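Local structure of polyporopepsin (Irpex lacteus, 1WKR) at residues S202-T207 with S222-K227; I191-R196 with L304-G309; S53-K58 with G70-D75. The protein hydrolyses peptide bonds as a pepsin-family aspartic endopeptidase with milk-clotting activity and broad specificity, and is held here in complex with the inhibitor pepstatin. One frame throughout, in Å; residues are numbered along the deposited sequence.

Contact 1 of 3, residues S202-T207 with S222-K227; sequences SILSST and SDAFAK. With SO4 (sulfate ion), chain E.
No aromatic ring takes part between the segments: the Phe225 side chain starts away from 202-207 and touches Ile220. The flat carboxylate of Asp223 meets a water through OD2 in a weak bond, and OD2 also bonds Ser300 OG. That water donates to Ile203 O at 2.8 Å and accepts a weak bond from Lys227 NZ. Ile203 O is the focal point: Ala224 CB lies 3.2 Å from it, and Ala224 CA makes a CH...O contact. Ile203 CG2, anti to the backbone N, sits 4.1 Å from Ala224 CB, while CD1 reaches 4.0 Å to Lys227 CB. Leu204 CD1 closes on the same alanine methyl at 3.7 Å. The extended Lys227 chain passes its CD 3.6 Å from Ser202 O, and NZ donates to a second water shared by Ser202 OG and Ser205 OG. An alanine at Ile203 removes CG2 and CD1 and would probably loosen the packing of helix 222-232 on this bulge. A sulfate, probably from the crystallisation liquor, is gripped by Ser206 N and OG. Ile203 and Leu204 both face Ile195 in a classic beta bulge, which joins strand 201-205 to strand 190-197, while the start of helix 222-232 packs against Ile203 and Leu204.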
loop_
_atom_site.group_PDB
_atom_site.type_symbol
_atom_site.label_atom_id
_atom_site.label_comp_id
_atom_site.label_asym_id
_atom_site.label_seq_id
_atom_site.Cartn_x
_atom_site.Cartn_y
_atom_site.Cartn_z
ATOM N N SER A 202 -2.059 -2.742 25.986
ATOM C CA SER A 202 -1.057 -2.354 24.991
ATOM C C SER A 202 -0.807 -3.487 24.021
ATOM O O SER A 202 -0.755 -4.657 24.410
ATOM C CB SER A 202 0.284 -1.969 25.731
ATOM O OG SER A 202 1.236 -1.567 24.718
ATOM N N ILE A 203 -0.707 -3.199 22.776
ATOM C CA ILE A 203 -0.361 -4.150 21.710
ATOM C C ILE A 203 1.067 -3.884 21.194
ATOM O O ILE A 203 1.871 -4.780 21.148
ATOM C CB ILE A 203 -1.418 -4.129 20.612
ATOM C CG1 ILE A 203 -2.787 -4.546 21.124
ATOM C CG2 ILE A 203 -0.938 -5.004 19.421
ATOM C CD1 ILE A 203 -2.838 -6.020 21.655
ATOM N N LEU A 204 1.341 -2.638 20.774
ATOM C CA LEU A 204 2.620 -2.250 20.237
ATOM C C LEU A 204 3.000 -0.943 20.842
ATOM O O LEU A 204 2.308 0.075 20.573
ATOM C CB LEU A 204 2.550 -2.187 18.717
ATOM C CG LEU A 204 3.916 -1.933 18.021
ATOM C CD1 LEU A 204 4.809 -3.181 18.074
ATOM C CD2 LEU A 204 3.696 -1.578 16.560
ATOM N N SER A 205 4.063 -0.869 21.606
ATOM C CA SER A 205 4.532 0.373 22.159
ATOM C C SER A 205 5.082 1.293 21.061
ATOM O O SER A 205 5.561 0.767 20.011
ATOM C CB SER A 205 5.669 0.111 23.209
ATOM O OG SER A 205 5.195 -0.847 24.215
ATOM N N SER A 206 5.102 2.551 21.285
ATOM C CA SER A 206 5.539 3.556 20.290
ATOM C C SER A 206 6.779 3.091 19.617
ATOM O O SER A 206 7.839 2.795 20.222
ATOM C CB SER A 206 5.843 4.853 21.016
ATOM O OG SER A 206 4.659 5.365 21.557
ATOM N N THR A 207 6.733 3.038 18.283
ATOM C CA THR A 207 7.862 2.512 17.478
ATOM C C THR A 207 7.660 2.913 16.014
ATOM O O THR A 207 6.644 3.507 15.651
ATOM C CB THR A 207 7.924 0.981 17.631
ATOM O OG1 THR A 207 9.163 0.529 17.103
ATOM C CG2 THR A 207 6.747 0.241 16.903
ATOM N N SER A 222 6.097 -9.507 15.867
ATOM C CA SER A 222 5.647 -10.806 16.419
ATOM C C SER A 222 5.260 -10.785 17.849
ATOM O O SER A 222 4.313 -11.465 18.236
ATOM C CB SER A 222 6.809 -11.838 16.185
ATOM O OG SER A 222 7.139 -11.920 14.806
ATOM N N ASP A 223 5.991 -10.022 18.685
ATOM C CA ASP A 223 5.606 -9.907 20.062
ATOM C C ASP A 223 4.297 -9.191 20.269
ATOM O O ASP A 223 3.483 -9.522 21.157
ATOM C CB ASP A 223 6.753 -9.221 20.884
ATOM C CG ASP A 223 7.312 -7.965 20.254
ATOM O OD1 ASP A 223 7.604 -7.890 19.049
ATOM O OD2 ASP A 223 7.501 -6.934 20.962
ATOM N N ALA A 224 3.977 -8.194 19.398
ATOM C CA ALA A 224 2.687 -7.522 19.411
ATOM C C ALA A 224 1.587 -8.424 18.887
ATOM O O ALA A 224 0.478 -8.436 19.448
ATOM C CB ALA A 224 2.808 -6.286 18.514
ATOM N N PHE A 225 1.881 -9.234 17.863
ATOM C CA PHE A 225 0.905 -10.205 17.365
ATOM C C PHE A 225 0.542 -11.195 18.411
ATOM O O PHE A 225 -0.638 -11.552 18.579
ATOM C CB PHE A 225 1.521 -10.936 16.139
ATOM C CG PHE A 225 0.553 -11.824 15.435
ATOM C CD1 PHE A 225 -0.486 -11.314 14.673
ATOM C CD2 PHE A 225 0.719 -13.215 15.546
ATOM C CE1 PHE A 225 -1.338 -12.145 14.008
ATOM C CE2 PHE A 225 -0.182 -14.027 14.866
ATOM C CZ PHE A 225 -1.188 -13.513 14.065
ATOM N N ALA A 226 1.498 -11.684 19.249
ATOM C CA ALA A 226 1.132 -12.572 20.361
ATOM C C ALA A 226 0.234 -11.903 21.306
ATOM O O ALA A 226 -0.723 -12.512 21.823
ATOM C CB ALA A 226 2.453 -13.016 21.043
ATOM N N LYS A 227 0.452 -10.626 21.632
ATOM C CA LYS A 227 -0.446 -9.876 22.566
ATOM C C LYS A 227 -1.841 -9.767 21.962
ATOM O O LYS A 227 -2.860 -9.868 22.693
ATOM C CB LYS A 227 0.084 -8.482 22.849
ATOM C CG LYS A 227 1.360 -8.557 23.730
ATOM C CD LYS A 227 1.886 -7.096 23.981
ATOM C CE LYS A 227 3.272 -7.248 24.630
ATOM N NZ LYS A 227 3.824 -5.876 24.877
HETATM S S SO4 E . 3.210 3.797 24.505
HETATM O O1 SO4 E . 2.182 4.793 24.680
HETATM O O2 SO4 E . 4.387 4.566 24.162
HETATM O O3 SO4 E . 3.491 3.105 25.831
HETATM O O4 SO4 E . 2.987 2.867 23.441
HETATM O O HOH W 1 3.370 -3.094 24.250
HETATM O O HOH W 2 4.548 -5.554 21.726
#

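Contact 2 of 3, residues I191-R196 with L304-G309; sequences INQSIR and LDFING. Unlike the reference sequence in segment 191-196: Ser194 (reference Thr).
Ile191 opens the contact with CG1 in the crowded position between backbone N and carbonyl carbon, which sets it at the edge of the Phe306 ring, 3.9 Å from CZ. Two residues on, Gln193 carries most of the interaction. Its chain leaves CB in the crowded position too (chi1 81°) and then runs extended across one face of Phe306: CG makes a CH-pi contact 3.8 Å from the ring centroid, and the amide stacks nearly flat on the ring, with NE2 3.2 Å above the plane over its centre. While stacked there, the amide meets Asn308 tip to tip. Asn308 ND2 gives an almost straight bond (175°) to Gln193 OE1 at 2.9 Å, and Gln193 NE2 returns one to Asn308 OD1 at 3.1 Å. Each donor lies on a lone pair of the opposing carbonyl oxygen, in its plane, so the reciprocal pair fixes the rotation of both buried amides. The strands cross at 96°, bridged by side chains. Strand 306-308 runs between strands 207-211 and 218-220 in the psi motif that carries catalytic Asp212, about 7 Å from Asn308 between side chains; Gly309 occupies the N-cap position of helix 310-313, and Phe258 and Ile260 of strand 256-260 also touch Gln193.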
loop_
_atom_site.group_PDB
_atom_site.type_symbol
_atom_site.label_atom_id
_atom_site.label_comp_id
_atom_site.label_asym_id
_atom_site.label_seq_id
_atom_site.Cartn_x
_atom_site.Cartn_y
_atom_site.Cartn_z
ATOM N N ILE A 191 6.492 5.994 9.605
ATOM C CA ILE A 191 5.980 6.832 10.670
ATOM C C ILE A 191 6.233 6.147 12.020
ATOM O O ILE A 191 6.522 4.956 12.079
ATOM C CB ILE A 191 4.449 7.123 10.518
ATOM C CG1 ILE A 191 3.622 5.833 10.662
ATOM C CG2 ILE A 191 4.166 7.772 9.144
ATOM C CD1 ILE A 191 2.137 6.069 10.708
ATOM N N ASN A 192 6.087 6.919 13.090
ATOM C CA ASN A 192 6.004 6.384 14.417
ATOM C C ASN A 192 4.567 6.252 14.866
ATOM O O ASN A 192 3.771 7.163 14.592
ATOM C CB ASN A 192 6.790 7.302 15.381
ATOM C CG ASN A 192 8.239 7.438 14.945
ATOM O OD1 ASN A 192 8.726 8.672 14.885
ATOM N ND2 ASN A 192 8.894 6.467 14.607
ATOM N N GLN A 193 4.218 5.146 15.540
ATOM C CA GLN A 193 2.868 5.032 16.094
ATOM C C GLN A 193 2.913 4.087 17.282
ATOM O O GLN A 193 3.889 3.329 17.434
ATOM C CB GLN A 193 1.856 4.502 15.041
ATOM C CG GLN A 193 1.882 3.001 14.879
ATOM C CD GLN A 193 1.012 2.531 13.706
ATOM O OE1 GLN A 193 0.387 3.337 13.016
ATOM N NE2 GLN A 193 0.961 1.218 13.514
ATOM N N SER A 194 1.840 4.049 18.061
ATOM C CA SER A 194 1.575 2.990 19.001
ATOM C C SER A 194 0.207 2.402 18.709
ATOM O O SER A 194 -0.611 3.020 18.030
ATOM C CB SER A 194 1.653 3.494 20.442
ATOM O OG SER A 194 0.525 4.321 20.679
ATOM N N ILE A 195 -0.043 1.212 19.256
ATOM C CA ILE A 195 -1.294 0.505 19.096
ATOM C C ILE A 195 -1.747 -0.036 20.441
ATOM O O ILE A 195 -0.946 -0.690 21.156
ATOM C CB ILE A 195 -1.179 -0.682 18.071
ATOM C CG1 ILE A 195 -0.489 -0.245 16.759
ATOM C CG2 ILE A 195 -2.590 -1.235 17.781
ATOM C CD1 ILE A 195 -0.280 -1.463 15.813
ATOM N N ARG A 196 -2.994 0.179 20.771
ATOM C CA ARG A 196 -3.625 -0.454 21.951
ATOM C C ARG A 196 -4.883 -1.125 21.536
ATOM O O ARG A 196 -5.528 -0.800 20.513
ATOM C CB ARG A 196 -3.844 0.575 23.050
ATOM C CG ARG A 196 -4.859 1.321 22.959
ATOM C CD ARG A 196 -5.351 2.050 24.443
ATOM N NE ARG A 196 -6.527 2.814 24.052
ATOM C CZ ARG A 196 -6.515 3.947 23.493
ATOM N NH1 ARG A 196 -5.283 4.517 23.239
ATOM N NH2 ARG A 196 -7.495 4.658 23.114
ATOM N N LEU A 304 11.498 -1.167 12.071
ATOM C CA LEU A 304 10.395 -1.305 11.088
ATOM C C LEU A 304 9.575 -2.433 11.697
ATOM O O LEU A 304 9.876 -3.641 11.467
ATOM C CB LEU A 304 10.964 -1.589 9.698
ATOM C CG LEU A 304 9.960 -1.299 8.601
ATOM C CD1 LEU A 304 10.655 -1.285 7.211
ATOM C CD2 LEU A 304 8.786 -2.217 8.576
ATOM N N ASP A 305 8.548 -2.068 12.440
ATOM C CA ASP A 305 7.903 -3.007 13.382
ATOM C C ASP A 305 6.416 -3.162 13.119
ATOM O O ASP A 305 5.701 -3.823 13.901
ATOM C CB ASP A 305 8.134 -2.505 14.804
ATOM C CG ASP A 305 9.577 -2.499 15.264
ATOM O OD1 ASP A 305 10.462 -3.104 14.592
ATOM O OD2 ASP A 305 9.843 -1.918 16.342
ATOM N N PHE A 306 5.936 -2.528 12.060
ATOM C CA PHE A 306 4.545 -2.688 11.626
ATOM C C PHE A 306 4.424 -2.266 10.158
ATOM O O PHE A 306 5.277 -1.477 9.691
ATOM C CB PHE A 306 3.543 -1.858 12.532
ATOM C CG PHE A 306 3.777 -0.369 12.441
ATOM C CD1 PHE A 306 3.274 0.395 11.404
ATOM C CD2 PHE A 306 4.532 0.284 13.422
ATOM C CE1 PHE A 306 3.481 1.744 11.316
ATOM C CE2 PHE A 306 4.736 1.650 13.353
ATOM C CZ PHE A 306 4.225 2.373 12.319
ATOM N N ILE A 307 3.379 -2.750 9.547
ATOM C CA ILE A 307 2.974 -2.267 8.192
ATOM C C ILE A 307 1.476 -1.986 8.297
ATOM O O ILE A 307 0.670 -2.930 8.444
ATOM C CB ILE A 307 3.293 -3.247 7.066
ATOM C CG1 ILE A 307 4.784 -3.565 7.022
ATOM C CG2 ILE A 307 2.837 -2.643 5.753
ATOM C CD1 ILE A 307 5.221 -4.577 5.988
ATOM N N ASN A 308 1.091 -0.716 8.164
ATOM C CA ASN A 308 -0.335 -0.358 8.037
ATOM C C ASN A 308 -0.676 -0.560 6.561
ATOM O O ASN A 308 -0.317 0.265 5.701
ATOM C CB ASN A 308 -0.597 1.074 8.484
ATOM C CG ASN A 308 -0.306 1.333 9.940
ATOM O OD1 ASN A 308 -0.095 0.427 10.750
ATOM N ND2 ASN A 308 -0.299 2.620 10.314
ATOM N N GLY A 309 -1.345 -1.676 6.257
ATOM C CA GLY A 309 -1.590 -2.102 4.880
ATOM C C GLY A 309 -2.899 -1.705 4.331
ATOM O O GLY A 309 -3.617 -0.856 4.873
#

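Contact 3 of 3, residues S53-K58 with G70-D75; sequences SATSDK and GTEYTD. With SO4 (sulfate ion), chain D.
Lys58 runs alongside Thr71 of the neighbouring strand, the two side chains pointing the same way. Its CB rests 3.4 Å from Gly70 O; the chain then bends at chi2 (-55°) so that CD comes 3.5 Å from Thr71 OG1, and CE approaches a sulfate. At the tip NZ donates twice, to Thr71 OG1 at 3.0 Å and to sulfate O4 at 2.6 Å. Thr71 OG1, accepting from the lysine, donates a hydrogen bond to sulfate O2 at 2.7 Å, and Ser93 OG is a further ligand. The anion, probably from the crystallisation liquor, is likely to favour this posture of the ammonium group.

The two backbones also pair. Glu72 N donates to Asp57 O at 3.0 Å, whereas Thr55 OG1 donates to Glu72 O at 2.8 Å from 54° above the carbonyl plane. The same hydroxyl accepts from Asp57 N at 3.2 Å, an ST turn that shapes the corner at Ser56. Before the corner Ser53 and Thr74 form an antiparallel hydrogen-bonded pair, and a water on Thr74 OG1 also donates to Ala54 O. The side-chain ends of Asp57, Glu72 and Tyr73 find their partners farther out, in His120, Ser88 and Lys48. Strands 57-62 and 67-79 make up the beta hairpin known in pepsin-like enzymes as the flap, and the contact lies at its base, where strand 53-55 joins the pairing.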
loop_
_atom_site.group_PDB
_atom_site.type_symbol
_atom_site.label_atom_id
_atom_site.label_comp_id
_atom_site.label_asym_id
_atom_site.label_seq_id
_atom_site.Cartn_x
_atom_site.Cartn_y
_atom_site.Cartn_z
ATOM N N SER A 53 12.477 4.065 -25.182
ATOM C CA SER A 53 13.925 4.174 -25.385
ATOM C C SER A 53 14.644 3.313 -24.426
ATOM O O SER A 53 14.310 3.178 -23.233
ATOM C CB SER A 53 14.364 5.644 -25.071
ATOM O OG SER A 53 13.797 6.513 -26.109
ATOM N N ALA A 54 15.680 2.685 -24.938
ATOM C CA ALA A 54 16.543 1.890 -24.094
ATOM C C ALA A 54 17.404 2.644 -23.243
ATOM O O ALA A 54 17.507 3.902 -23.259
ATOM C CB ALA A 54 17.542 1.173 -25.075
ATOM N N THR A 55 17.703 1.960 -21.960
ATOM C CA THR A 55 18.743 2.525 -21.155
ATOM C C THR A 55 19.927 1.518 -21.072
ATOM O O THR A 55 19.878 0.524 -21.651
ATOM C CB THR A 55 18.299 2.880 -19.723
ATOM O OG1 THR A 55 18.151 1.622 -18.955
ATOM C CG2 THR A 55 16.970 3.579 -19.676
ATOM N N SER A 56 20.972 1.974 -20.306
ATOM C CA SER A 56 22.122 1.070 -20.174
ATOM C C SER A 56 21.994 0.067 -19.053
ATOM O O SER A 56 22.862 -0.753 -18.796
ATOM C CB SER A 56 23.308 1.932 -19.808
ATOM O OG SER A 56 23.189 2.597 -18.637
ATOM N N ASP A 57 20.809 0.028 -18.362
ATOM C CA ASP A 57 20.672 -0.742 -17.105
ATOM C C ASP A 57 19.694 -1.863 -17.192
ATOM O O ASP A 57 18.617 -1.800 -17.813
ATOM C CB ASP A 57 20.181 0.207 -16.017
ATOM C CG ASP A 57 21.198 1.245 -15.655
ATOM O OD1 ASP A 57 22.381 0.869 -15.308
ATOM O OD2 ASP A 57 20.885 2.441 -15.660
ATOM N N LYS A 58 20.027 -2.915 -16.448
ATOM C CA LYS A 58 19.034 -3.934 -15.987
ATOM C C LYS A 58 18.495 -3.444 -14.632
ATOM O O LYS A 58 19.049 -2.566 -14.009
ATOM C CB LYS A 58 19.730 -5.304 -15.806
ATOM C CG LYS A 58 20.434 -5.842 -17.098
ATOM C CD LYS A 58 19.489 -5.895 -18.164
ATOM C CE LYS A 58 20.139 -6.734 -19.458
ATOM N NZ LYS A 58 19.200 -6.747 -20.553
ATOM N N GLY A 70 14.555 -7.507 -14.818
ATOM C CA GLY A 70 14.428 -7.253 -16.275
ATOM C C GLY A 70 15.343 -6.146 -16.703
ATOM O O GLY A 70 16.458 -5.995 -16.247
ATOM N N THR A 71 14.785 -5.328 -17.602
ATOM C CA THR A 71 15.582 -4.246 -18.260
ATOM C C THR A 71 14.807 -2.927 -18.040
ATOM O O THR A 71 13.574 -2.929 -18.078
ATOM C CB THR A 71 15.636 -4.536 -19.761
ATOM O OG1 THR A 71 16.515 -5.696 -19.917
ATOM C CG2 THR A 71 16.237 -3.444 -20.573
ATOM N N GLU A 72 15.585 -1.871 -17.806
ATOM C CA GLU A 72 15.005 -0.522 -17.606
ATOM C C GLU A 72 14.868 0.197 -18.917
ATOM O O GLU A 72 15.865 0.229 -19.728
ATOM C CB GLU A 72 15.836 0.244 -16.617
ATOM C CG GLU A 72 15.174 1.480 -16.022
ATOM C CD GLU A 72 14.090 1.135 -15.008
ATOM O OE1 GLU A 72 13.906 0.000 -14.570
ATOM O OE2 GLU A 72 13.374 2.142 -14.543
ATOM N N TYR A 73 13.788 0.856 -19.176
ATOM C CA TYR A 73 13.490 1.691 -20.355
ATOM C C TYR A 73 13.040 3.035 -19.895
ATOM O O TYR A 73 12.653 3.210 -18.744
ATOM C CB TYR A 73 12.377 1.045 -21.161
ATOM C CG TYR A 73 12.708 -0.239 -21.851
ATOM C CD1 TYR A 73 12.693 -1.433 -21.180
ATOM C CD2 TYR A 73 13.116 -0.247 -23.207
ATOM C CE1 TYR A 73 13.002 -2.649 -21.811
ATOM C CE2 TYR A 73 13.440 -1.477 -23.852
ATOM C CZ TYR A 73 13.359 -2.614 -23.115
ATOM O OH TYR A 73 13.717 -3.792 -23.783
ATOM N N THR A 74 12.963 4.028 -20.808
ATOM C CA THR A 74 12.137 5.196 -20.606
ATOM C C THR A 74 10.971 5.145 -21.555
ATOM O O THR A 74 11.083 4.599 -22.697
ATOM C CB THR A 74 12.876 6.488 -20.627
ATOM O OG1 THR A 74 13.463 6.651 -21.963
ATOM C CG2 THR A 74 13.990 6.587 -19.644
ATOM N N ASP A 75 9.848 5.710 -21.193
ATOM C CA ASP A 75 8.669 5.710 -22.033
ATOM C C ASP A 75 7.674 6.758 -21.534
ATOM O O ASP A 75 7.865 7.332 -20.416
ATOM C CB ASP A 75 8.011 4.301 -22.050
ATOM C CG ASP A 75 7.366 3.995 -23.396
ATOM O OD1 ASP A 75 6.805 4.876 -24.031
ATOM O OD2 ASP A 75 7.291 2.784 -23.749
HETATM S S SO4 D . 16.393 -9.155 -19.776
HETATM O O1 SO4 D . 15.947 -9.528 -21.329
HETATM O O2 SO4 D . 15.433 -8.074 -19.379
HETATM O O3 SO4 D . 16.172 -10.316 -18.992
HETATM O O4 SO4 D . 17.718 -8.682 -19.707
HETATM O O HOH W 3 11.657 7.603 -23.796
HETATM O O HOH W 4 16.283 6.443 -22.283
HETATM O O HOH W 5 16.903 -0.742 -22.209
#

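Overall arrangement
From the N terminus, contact 3 comes first: residues 53-58 pair with 70-75 and close a short hairpin loop that is complete before the others begin. Contact 2 then opens at 191-196, and contact 1, formed by 202-207 and 222-227, opens and closes inside the long loop that ends when 304-309 returns. The nested pair touch, their centres 9 Å apart: neighbouring strands 190-197 and 201-205 join them, and Thr207 OG1 lies 2.7 Å from Asp305 OD2. Together they tie these two strands to helix 222-232 and strand 306-308 in the C-terminal lobe. Contact 3 belongs to the N-terminal lobe, on the opposite side of the chain's centre, about 36 Å from contact 2 between centres.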